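Local coordinates for mitogen-activated protein kinase, putative (Map kinase-like protein) (Leishmania major, PDB 3PG1), which probably transfers phosphate from ATP to serine and threonine residues of other proteins, as a member of the mitogen-activated protein kinase family, at residues A[50-55]-A[109-114]; A[95-100]-A[355-360]; A[237-242]-A[268-273]. All blocks are in the same frame, centred on the assembly; numbering follows the deposited sequence.

Contact 1: residues A[50-55]-A[109-114]; sequences AIKRVF and LYLVTE
Val54 and Leu111 cross obliquely at the apolar centre of this antiparallel strand pair, with Val54 CG2 4.2 Å from Leu111 CD1. Beside them Val54 CB lies 4.0 Å from Leu109 CB, and both leucines continue onto Ile80 of helix 70-85. On the same face of the sheet Lys52 runs alongside Leu111, its CD 4.1 Å from Leu111 CD1. Its CG stands anti to the backbone N (chi1 -169°), and the extended chain beyond carries NZ away from the strand pair. The other face carries Ile51 beside Val112, CG1 to CG1 at 4.1 Å, and the aliphatic part of Arg53 beside Tyr110, where Arg53 CG is 3.7 Å from Tyr110 CE1. With their planes 67° apart, guanidinium and phenol do not stack. Instead Arg53 NE and Tyr110 OH converge on Glu16 of helix 7-19, through a salt bridge and a hydrogen bond. Six backbone hydrogen bonds join the pairs Ala50-Thr113, Lys52-Leu111 and Val54-Leu109. The shortest, Val54 N to Leu109 O, measures 2.7 Å. The longest, Thr113 N to Ala50 O, measures 3.1 Å. Sequence and topology match the Ala-x-Lys strand of the kinase N-lobe and its neighbour leading to the hinge. The chemistry implies a regular ladder of backbone bonds that fixes where the root of Lys52 emerges, while its amine makes a long, weak ion pair with Glu79 of helix 70-85.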
loop_
_atom_site.group_PDB
_atom_site.type_symbol
_atom_site.label_atom_id
_atom_site.label_comp_id
_atom_site.label_asym_id
_atom_site.label_seq_id
_atom_site.Cartn_x
_atom_site.Cartn_y
_atom_site.Cartn_z
ATOM N N ALA A 50 0.460 -13.224 -11.381
ATOM C CA ALA A 50 1.652 -12.429 -11.593
ATOM C C ALA A 50 2.770 -13.269 -10.963
ATOM O O ALA A 50 2.682 -13.660 -9.791
ATOM C CB ALA A 50 1.522 -11.079 -10.882
ATOM N N ILE A 51 3.774 -13.627 -11.762
ATOM C CA ILE A 51 4.878 -14.445 -11.255
ATOM C C ILE A 51 6.174 -13.641 -11.203
ATOM O O ILE A 51 6.766 -13.318 -12.248
ATOM C CB ILE A 51 5.026 -15.807 -11.977
ATOM C CG1 ILE A 51 3.689 -16.613 -11.943
ATOM C CG2 ILE A 51 6.184 -16.612 -11.360
ATOM C CD1 ILE A 51 3.481 -17.581 -13.133
ATOM N N LYS A 52 6.602 -13.321 -9.969
ATOM C CA LYS A 52 7.828 -12.585 -9.691
ATOM C C LYS A 52 8.970 -13.561 -9.446
ATOM O O LYS A 52 8.830 -14.509 -8.667
ATOM C CB LYS A 52 7.641 -11.634 -8.493
ATOM C CG LYS A 52 8.797 -10.647 -8.301
ATOM C CD LYS A 52 8.546 -9.744 -7.103
ATOM C CE LYS A 52 9.787 -9.032 -6.622
ATOM N NZ LYS A 52 9.521 -8.229 -5.392
ATOM N N ARG A 53 10.098 -13.321 -10.124
ATOM C CA ARG A 53 11.317 -14.124 -10.048
ATOM C C ARG A 53 12.431 -13.247 -9.462
ATOM O O ARG A 53 12.828 -12.268 -10.084
ATOM C CB ARG A 53 11.684 -14.636 -11.459
ATOM C CG ARG A 53 12.888 -15.566 -11.548
ATOM C CD ARG A 53 13.320 -15.652 -12.997
ATOM N NE ARG A 53 14.524 -16.458 -13.204
ATOM C CZ ARG A 53 15.738 -15.961 -13.427
ATOM N NH1 ARG A 53 15.932 -14.647 -13.434
ATOM N NH2 ARG A 53 16.766 -16.773 -13.643
ATOM N N VAL A 54 12.899 -13.596 -8.256
ATOM C CA VAL A 54 13.953 -12.895 -7.518
ATOM C C VAL A 54 15.235 -13.732 -7.666
ATOM O O VAL A 54 15.296 -14.863 -7.169
ATOM C CB VAL A 54 13.568 -12.687 -6.024
ATOM C CG1 VAL A 54 14.699 -12.025 -5.243
ATOM C CG2 VAL A 54 12.261 -11.896 -5.872
ATOM N N PHE A 55 16.242 -13.181 -8.372
ATOM C CA PHE A 55 17.514 -13.863 -8.592
ATOM C C PHE A 55 18.727 -12.938 -8.355
ATOM O O PHE A 55 19.305 -12.957 -7.261
ATOM C CB PHE A 55 17.539 -14.570 -9.969
ATOM C CG PHE A 55 18.836 -15.237 -10.387
ATOM C CD1 PHE A 55 19.534 -16.061 -9.507
ATOM C CD2 PHE A 55 19.323 -15.096 -11.684
ATOM C CE1 PHE A 55 20.720 -16.690 -9.902
ATOM C CE2 PHE A 55 20.503 -15.733 -12.079
ATOM C CZ PHE A 55 21.189 -16.530 -11.188
ATOM N N LEU A 109 14.079 -17.137 -5.894
ATOM C CA LEU A 109 12.819 -17.044 -5.162
ATOM C C LEU A 109 11.707 -16.646 -6.124
ATOM O O LEU A 109 11.873 -15.744 -6.954
ATOM C CB LEU A 109 12.931 -16.096 -3.946
ATOM C CG LEU A 109 11.641 -15.518 -3.313
ATOM C CD1 LEU A 109 10.795 -16.590 -2.640
ATOM C CD2 LEU A 109 11.970 -14.464 -2.302
ATOM N N TYR A 110 10.592 -17.368 -6.036
ATOM C CA TYR A 110 9.437 -17.154 -6.897
ATOM C C TYR A 110 8.254 -16.786 -6.057
ATOM O O TYR A 110 7.967 -17.424 -5.033
ATOM C CB TYR A 110 9.142 -18.388 -7.759
ATOM C CG TYR A 110 10.342 -18.889 -8.532
ATOM C CD1 TYR A 110 10.560 -18.503 -9.851
ATOM C CD2 TYR A 110 11.273 -19.739 -7.938
ATOM C CE1 TYR A 110 11.668 -18.959 -10.567
ATOM C CE2 TYR A 110 12.404 -20.170 -8.630
ATOM C CZ TYR A 110 12.590 -19.791 -9.951
ATOM O OH TYR A 110 13.710 -20.211 -10.628
ATOM N N LEU A 111 7.580 -15.728 -6.491
ATOM C CA LEU A 111 6.438 -15.167 -5.812
ATOM C C LEU A 111 5.265 -15.076 -6.726
ATOM O O LEU A 111 5.332 -14.466 -7.795
ATOM C CB LEU A 111 6.810 -13.790 -5.266
ATOM C CG LEU A 111 7.920 -13.827 -4.236
ATOM C CD1 LEU A 111 8.533 -12.451 -4.049
ATOM C CD2 LEU A 111 7.424 -14.459 -2.935
ATOM N N VAL A 112 4.183 -15.702 -6.309
ATOM C CA VAL A 112 2.963 -15.742 -7.094
ATOM C C VAL A 112 1.825 -15.021 -6.359
ATOM O O VAL A 112 1.533 -15.312 -5.180
ATOM C CB VAL A 112 2.581 -17.193 -7.478
ATOM C CG1 VAL A 112 1.509 -17.204 -8.558
ATOM C CG2 VAL A 112 3.804 -17.996 -7.927
ATOM N N THR A 113 1.203 -14.065 -7.068
ATOM C CA THR A 113 0.046 -13.313 -6.564
ATOM C C THR A 113 -0.995 -13.299 -7.674
ATOM O O THR A 113 -0.636 -13.490 -8.833
ATOM C CB THR A 113 0.452 -11.902 -6.073
ATOM O OG1 THR A 113 1.130 -11.187 -7.111
ATOM C CG2 THR A 113 1.317 -11.937 -4.806
ATOM N N GLU A 114 -2.273 -13.124 -7.333
ATOM C CA GLU A 114 -3.347 -13.068 -8.314
ATOM C C GLU A 114 -3.154 -11.795 -9.137
ATOM O O GLU A 114 -2.926 -10.736 -8.563
ATOM C CB GLU A 114 -4.731 -13.062 -7.615
ATOM C CG GLU A 114 -5.893 -13.312 -8.575
ATOM C CD GLU A 114 -7.292 -13.003 -8.069
ATOM O OE1 GLU A 114 -8.152 -12.639 -8.905
ATOM O OE2 GLU A 114 -7.536 -13.119 -6.846
#

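Contact 2: residues A[95-100]-A[355-360]; sequences RDIFVH and AEVERF
Hydrophobic packing of a C-terminal helix on the edge strand of the kinase N-lobe sheet joins Ile97 to Val357 and Phe360. Strand 96-100 and residues 355-360 of helix 346-360 run roughly antiparallel, at 143°, with their axes 8.3 Å apart at the closest. This placement is consistent with the C-terminal extension of MAP kinases, which returns from the C-lobe to lie against the N-lobe. Ile97 spreads its two branches between the helix residues. CG1, anti to the backbone N (chi1 -176°), meets Val357 CG2 at 3.9 Å, whereas CG2 makes a CH-pi contact over one face of Phe360, 4.1 Å from the ring centroid and displaced toward the CG side of the ring. Val99 adds its CG2, 4.1 Å from Val357 CG2, the two valines lying antiparallel, flank to flank. The far tip of the phenylalanine reaches the start of the strand: CZ is 3.2 Å from Arg95 O, which sits in the plane of the ring beyond its rim, and 3.4 Å from Asp96 CA. Here Arg95 and Asp96 both face Val112 in a classic beta bulge. Asp96 OD1 accepts a weak bond from Ile97 N, and OD2 is taken by Tyr24. No hydrogen bond crosses the contact, which implies that strand and helix are probably held mainly by apolar packing, with a possible weak electrostatic contribution where CZ nears Arg95 O; the helix has directional bonds to helix 70-85 instead, through Glu356 to Arg81 and Asn84.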
loop_
_atom_site.group_PDB
_atom_site.type_symbol
_atom_site.label_atom_id
_atom_site.label_comp_id
_atom_site.label_asym_id
_atom_site.label_seq_id
_atom_site.Cartn_x
_atom_site.Cartn_y
_atom_site.Cartn_z
ATOM N N ARG A 95 -0.279 -16.268 -3.279
ATOM C CA ARG A 95 -1.011 -17.381 -3.915
ATOM C C ARG A 95 -0.111 -18.589 -3.842
ATOM O O ARG A 95 -0.576 -19.737 -3.792
ATOM C CB ARG A 95 -1.292 -17.103 -5.410
ATOM C CG ARG A 95 -2.435 -16.135 -5.681
ATOM C CD ARG A 95 -3.798 -16.757 -5.498
ATOM N NE ARG A 95 -4.187 -17.598 -6.630
ATOM C CZ ARG A 95 -5.449 -17.868 -6.945
ATOM N NH1 ARG A 95 -6.444 -17.350 -6.235
ATOM N NH2 ARG A 95 -5.727 -18.648 -7.982
ATOM N N ASP A 96 1.200 -18.319 -3.909
ATOM C CA ASP A 96 2.244 -19.334 -3.895
ATOM C C ASP A 96 3.610 -18.705 -3.644
ATOM O O ASP A 96 3.833 -17.537 -3.946
ATOM C CB ASP A 96 2.255 -20.098 -5.228
ATOM C CG ASP A 96 2.868 -21.476 -5.196
ATOM O OD1 ASP A 96 3.338 -21.893 -4.116
ATOM O OD2 ASP A 96 2.886 -22.139 -6.254
ATOM N N ILE A 97 4.523 -19.517 -3.109
ATOM C CA ILE A 97 5.909 -19.174 -2.811
ATOM C C ILE A 97 6.754 -20.460 -2.848
ATOM O O ILE A 97 6.348 -21.501 -2.314
ATOM C CB ILE A 97 6.068 -18.374 -1.489
ATOM C CG1 ILE A 97 7.549 -17.944 -1.280
ATOM C CG2 ILE A 97 5.466 -19.132 -0.266
ATOM C CD1 ILE A 97 7.827 -16.990 -0.191
ATOM N N PHE A 98 7.905 -20.384 -3.521
ATOM C CA PHE A 98 8.848 -21.497 -3.668
ATOM C C PHE A 98 10.265 -20.971 -3.853
ATOM O O PHE A 98 10.461 -19.935 -4.499
ATOM C CB PHE A 98 8.421 -22.532 -4.748
ATOM C CG PHE A 98 7.816 -22.001 -6.028
ATOM C CD1 PHE A 98 6.481 -21.610 -6.079
ATOM C CD2 PHE A 98 8.555 -21.966 -7.202
ATOM C CE1 PHE A 98 5.921 -21.118 -7.265
ATOM C CE2 PHE A 98 7.985 -21.504 -8.394
ATOM C CZ PHE A 98 6.675 -21.070 -8.415
ATOM N N VAL A 99 11.239 -21.645 -3.216
ATOM C CA VAL A 99 12.649 -21.254 -3.213
ATOM C C VAL A 99 13.549 -22.329 -3.786
ATOM O O VAL A 99 13.451 -23.499 -3.399
ATOM C CB VAL A 99 13.144 -20.802 -1.810
ATOM C CG1 VAL A 99 12.719 -19.373 -1.506
ATOM C CG2 VAL A 99 12.679 -21.756 -0.706
ATOM N N HIS A 100 14.427 -21.930 -4.714
ATOM C CA HIS A 100 15.397 -22.838 -5.317
ATOM C C HIS A 100 16.773 -22.433 -4.813
ATOM O O HIS A 100 17.318 -21.420 -5.252
ATOM C CB HIS A 100 15.326 -22.815 -6.859
ATOM C CG HIS A 100 16.375 -23.669 -7.527
ATOM N ND1 HIS A 100 17.294 -23.125 -8.418
ATOM C CD2 HIS A 100 16.642 -24.989 -7.380
ATOM C CE1 HIS A 100 18.066 -24.129 -8.796
ATOM N NE2 HIS A 100 17.719 -25.269 -8.196
ATOM N N ALA A 355 10.920 -22.097 6.318
ATOM C CA ALA A 355 9.872 -22.073 7.343
ATOM C C ALA A 355 8.640 -21.302 6.846
ATOM O O ALA A 355 7.513 -21.689 7.166
ATOM C CB ALA A 355 10.402 -21.443 8.622
ATOM N N GLU A 356 8.855 -20.227 6.054
ATOM C CA GLU A 356 7.774 -19.415 5.481
ATOM C C GLU A 356 7.064 -20.175 4.365
ATOM O O GLU A 356 5.852 -20.029 4.230
ATOM C CB GLU A 356 8.274 -18.040 4.995
ATOM C CG GLU A 356 8.536 -17.034 6.110
ATOM C CD GLU A 356 7.329 -16.572 6.909
ATOM O OE1 GLU A 356 6.245 -16.398 6.306
ATOM O OE2 GLU A 356 7.473 -16.370 8.137
ATOM N N VAL A 357 7.811 -21.005 3.591
ATOM C CA VAL A 357 7.259 -21.848 2.514
ATOM C C VAL A 357 6.496 -23.044 3.147
ATOM O O VAL A 357 5.463 -23.461 2.613
ATOM C CB VAL A 357 8.339 -22.258 1.461
ATOM C CG1 VAL A 357 7.828 -23.313 0.477
ATOM C CG2 VAL A 357 8.846 -21.040 0.696
ATOM N N GLU A 358 6.976 -23.539 4.319
ATOM C CA GLU A 358 6.372 -24.654 5.060
ATOM C C GLU A 358 5.004 -24.287 5.649
ATOM O O GLU A 358 4.020 -24.960 5.344
ATOM C CB GLU A 358 7.323 -25.177 6.150
ATOM N N ARG A 359 4.941 -23.192 6.456
ATOM C CA ARG A 359 3.720 -22.666 7.085
ATOM C C ARG A 359 2.683 -22.288 6.021
ATOM O O ARG A 359 1.476 -22.343 6.283
ATOM C CB ARG A 359 4.044 -21.446 7.967
ATOM N N PHE A 360 3.173 -21.917 4.817
ATOM C CA PHE A 360 2.362 -21.575 3.653
ATOM C C PHE A 360 1.607 -22.816 3.120
ATOM O O PHE A 360 0.386 -22.754 2.952
ATOM C CB PHE A 360 3.227 -20.923 2.538
ATOM C CG PHE A 360 2.426 -20.621 1.296
ATOM C CD1 PHE A 360 2.333 -21.554 0.267
ATOM C CD2 PHE A 360 1.677 -19.455 1.201
ATOM C CE1 PHE A 360 1.518 -21.315 -0.837
ATOM C CE2 PHE A 360 0.865 -19.217 0.094
ATOM C CZ PHE A 360 0.781 -20.155 -0.909
#

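Contact 3: residues A[237-242]-A[268-273]; sequences STFYNQ and DYLRNS
Tyr240 and Leu270 mark the nearest backbone approach, CA to CA 8.2 Å, where the first turn of helix 239-250 faces the chain leaving helix 264-269 through a type I beta turn from Leu270 to Ser273. The helix start is a textbook capping box: Thr238 at the N-cap accepts from Asn241 N through OG1 at 3.0 Å, and Asn241 OD1 accepts in return from Thr238 N, which sits above the carbonyl plane (51° out of it). The same oxygen also takes Ser237 N, in the carbonyl plane on a lone pair, while the side-chain ND2 of Asn241 gives a nearly straight bond to Ser237 OG, which lies in its amide plane. From this first turn Phe239 points at the other segment, while Tyr240 sets off to one side and reaches it with its hydroxyl end. Sequence and order along the chain are consistent with helix G of the kinase C-lobe and the MAP kinase insert that follows it. Phe239 receives an edge-to-face (T-shaped) contact: the edge of Tyr269 points at its face, with centroids 5.1 Å apart and planes at 74°. Phe239 CE2 also lies 3.6 Å from Tyr269 CB. Leu270 was modelled in two positions, and in the one described its CD2 approaches Phe239 CE2, a contact that is therefore doubtful. Tyr240 in turn has Phe239 CD2 over the centre of one ring face, and Tyr269 O lies at the edge of its ring, in plane. Both tyrosines are exposed and also touch a crystal neighbour, so their positions may owe something to the lattice. Tyr240 OH donates to Tyr269 O at 2.7 Å, with the hydroxyl tilted 30° from the carbonyl plane.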
loop_
_atom_site.group_PDB
_atom_site.type_symbol
_atom_site.label_atom_id
_atom_site.label_comp_id
_atom_site.label_asym_id
_atom_site.label_seq_id
_atom_site.Cartn_x
_atom_site.Cartn_y
_atom_site.Cartn_z
ATOM N N SER A 237 3.772 20.560 -5.607
ATOM C CA SER A 237 5.042 20.178 -6.240
ATOM C C SER A 237 6.238 20.426 -5.336
ATOM O O SER A 237 7.376 20.157 -5.742
ATOM C CB SER A 237 5.221 20.941 -7.544
ATOM O OG SER A 237 5.353 22.333 -7.292
ATOM N N THR A 238 6.016 21.035 -4.160
ATOM C CA THR A 238 7.121 21.363 -3.250
ATOM C C THR A 238 6.637 21.181 -1.846
ATOM O O THR A 238 5.425 21.123 -1.604
ATOM C CB THR A 238 7.661 22.842 -3.389
ATOM O OG1 THR A 238 6.693 23.774 -2.880
ATOM C CG2 THR A 238 8.069 23.237 -4.820
ATOM N N PHE A 239 7.569 21.171 -0.898
ATOM C CA PHE A 239 7.245 21.091 0.525
ATOM C C PHE A 239 6.274 22.253 0.913
ATOM O O PHE A 239 5.262 22.005 1.549
ATOM C CB PHE A 239 8.572 21.205 1.330
ATOM C CG PHE A 239 8.399 21.394 2.820
ATOM C CD1 PHE A 239 8.319 20.297 3.673
ATOM C CD2 PHE A 239 8.428 22.664 3.383
ATOM C CE1 PHE A 239 8.150 20.477 5.051
ATOM C CE2 PHE A 239 8.256 22.843 4.751
ATOM C CZ PHE A 239 8.139 21.742 5.582
ATOM N N TYR A 240 6.583 23.506 0.520
ATOM C CA TYR A 240 5.727 24.629 0.928
ATOM C C TYR A 240 4.385 24.679 0.233
ATOM O O TYR A 240 3.373 24.982 0.873
ATOM C CB TYR A 240 6.435 25.981 0.755
ATOM C CG TYR A 240 7.689 26.151 1.585
ATOM C CD1 TYR A 240 7.614 26.344 2.963
ATOM C CD2 TYR A 240 8.948 26.162 0.991
ATOM C CE1 TYR A 240 8.761 26.539 3.726
ATOM C CE2 TYR A 240 10.101 26.337 1.750
ATOM C CZ TYR A 240 10.004 26.527 3.118
ATOM O OH TYR A 240 11.125 26.771 3.866
ATOM N N ASN A 241 4.373 24.431 -1.081
ATOM C CA ASN A 241 3.148 24.551 -1.830
ATOM C C ASN A 241 2.187 23.399 -1.602
ATOM O O ASN A 241 0.984 23.583 -1.763
ATOM C CB ASN A 241 3.362 24.997 -3.281
ATOM C CG ASN A 241 3.766 23.907 -4.260
ATOM O OD1 ASN A 241 3.303 22.793 -4.181
ATOM N ND2 ASN A 241 4.623 24.226 -5.230
ATOM N N GLN A 242 2.711 22.240 -1.159
ATOM C CA GLN A 242 1.897 21.076 -0.783
ATOM C C GLN A 242 1.217 21.424 0.547
ATOM O O GLN A 242 0.002 21.257 0.707
ATOM C CB GLN A 242 2.789 19.809 -0.599
ATOM C CG GLN A 242 1.971 18.521 -0.204
ATOM C CD GLN A 242 1.102 18.004 -1.348
ATOM O OE1 GLN A 242 1.401 18.197 -2.514
ATOM N NE2 GLN A 242 0.035 17.289 -1.049
ATOM N N ASP A 268 12.247 24.465 11.101
ATOM C CA ASP A 268 13.057 25.578 10.619
ATOM C C ASP A 268 12.606 26.031 9.225
ATOM O O ASP A 268 12.663 27.219 8.941
ATOM C CB ASP A 268 14.541 25.219 10.635
ATOM C CG ASP A 268 15.171 25.222 12.022
ATOM O OD1 ASP A 268 14.670 25.969 12.909
ATOM O OD2 ASP A 268 16.197 24.522 12.206
ATOM N N TYR A 269 12.148 25.112 8.370
ATOM C CA TYR A 269 11.653 25.504 7.043
ATOM C C TYR A 269 10.412 26.408 7.178
ATOM O O TYR A 269 10.221 27.317 6.390
ATOM C CB TYR A 269 11.186 24.266 6.226
ATOM C CG TYR A 269 12.251 23.262 5.812
ATOM C CD1 TYR A 269 13.582 23.643 5.653
ATOM C CD2 TYR A 269 11.911 21.942 5.526
ATOM C CE1 TYR A 269 14.556 22.725 5.267
ATOM C CE2 TYR A 269 12.874 21.017 5.121
ATOM C CZ TYR A 269 14.195 21.418 4.982
ATOM O OH TYR A 269 15.147 20.508 4.592
ATOM N N LEU A 270 9.570 26.090 8.158
ATOM C CA LEU A 270 8.289 26.763 8.410
ATOM C C LEU A 270 8.386 27.902 9.425
ATOM O O LEU A 270 7.366 28.524 9.745
ATOM C CB LEU A 270 7.263 25.710 8.886
ATOM C CG LEU A 270 6.928 24.590 7.904
ATOM C CD1 LEU A 270 6.371 23.390 8.630
ATOM C CD2 LEU A 270 5.978 25.063 6.808
ATOM N N ARG A 271 9.613 28.185 9.914
ATOM C CA ARG A 271 9.948 29.204 10.919
ATOM C C ARG A 271 9.349 30.594 10.683
ATOM O O ARG A 271 8.777 31.176 11.611
ATOM C CB ARG A 271 11.467 29.260 11.123
ATOM C CG ARG A 271 11.941 29.910 12.423
ATOM C CD ARG A 271 13.457 29.851 12.567
ATOM N NE ARG A 271 14.144 30.842 11.730
ATOM C CZ ARG A 271 14.660 30.590 10.527
ATOM N NH1 ARG A 271 14.564 29.378 9.991
ATOM N NH2 ARG A 271 15.262 31.559 9.844
ATOM N N ASN A 272 9.477 31.118 9.460
ATOM C CA ASN A 272 8.965 32.448 9.111
ATOM C C ASN A 272 7.672 32.359 8.304
ATOM O O ASN A 272 7.251 33.353 7.712
ATOM C CB ASN A 272 10.034 33.305 8.395
ATOM C CG ASN A 272 11.371 33.392 9.100
ATOM O OD1 ASN A 272 12.397 32.941 8.578
ATOM N ND2 ASN A 272 11.411 34.017 10.277
ATOM N N SER A 273 7.024 31.183 8.303
ATOM C CA SER A 273 5.770 31.012 7.574
ATOM C C SER A 273 4.629 31.703 8.303
ATOM O O SER A 273 4.291 31.337 9.439
ATOM C CB SER A 273 5.443 29.540 7.320
ATOM O OG SER A 273 6.220 28.994 6.267
#

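How the contacts relate
From the N terminus, residues 50-55 come first, and the chain passes through helix 70-85 and strand 96-100 before 109-114 returns to close contact 1. Because 95-100 lies within that loop and waits for 355-360, contact 2 crosses contact 1 along the chain. The two also touch in space, since strands 108-114 and 96-100 are neighbours in one sheet. Contact 3, between 237-242 and 268-273, closes a short, mostly helical loop nested inside the long one of contact 2. Its centre is 41 Å from that of contact 1, across the chain's centre. Contacts 1 and 2 thus join two strands of the N-lobe sheet and bind the C-terminal helix to its edge, whereas contact 3 is local to the C-lobe.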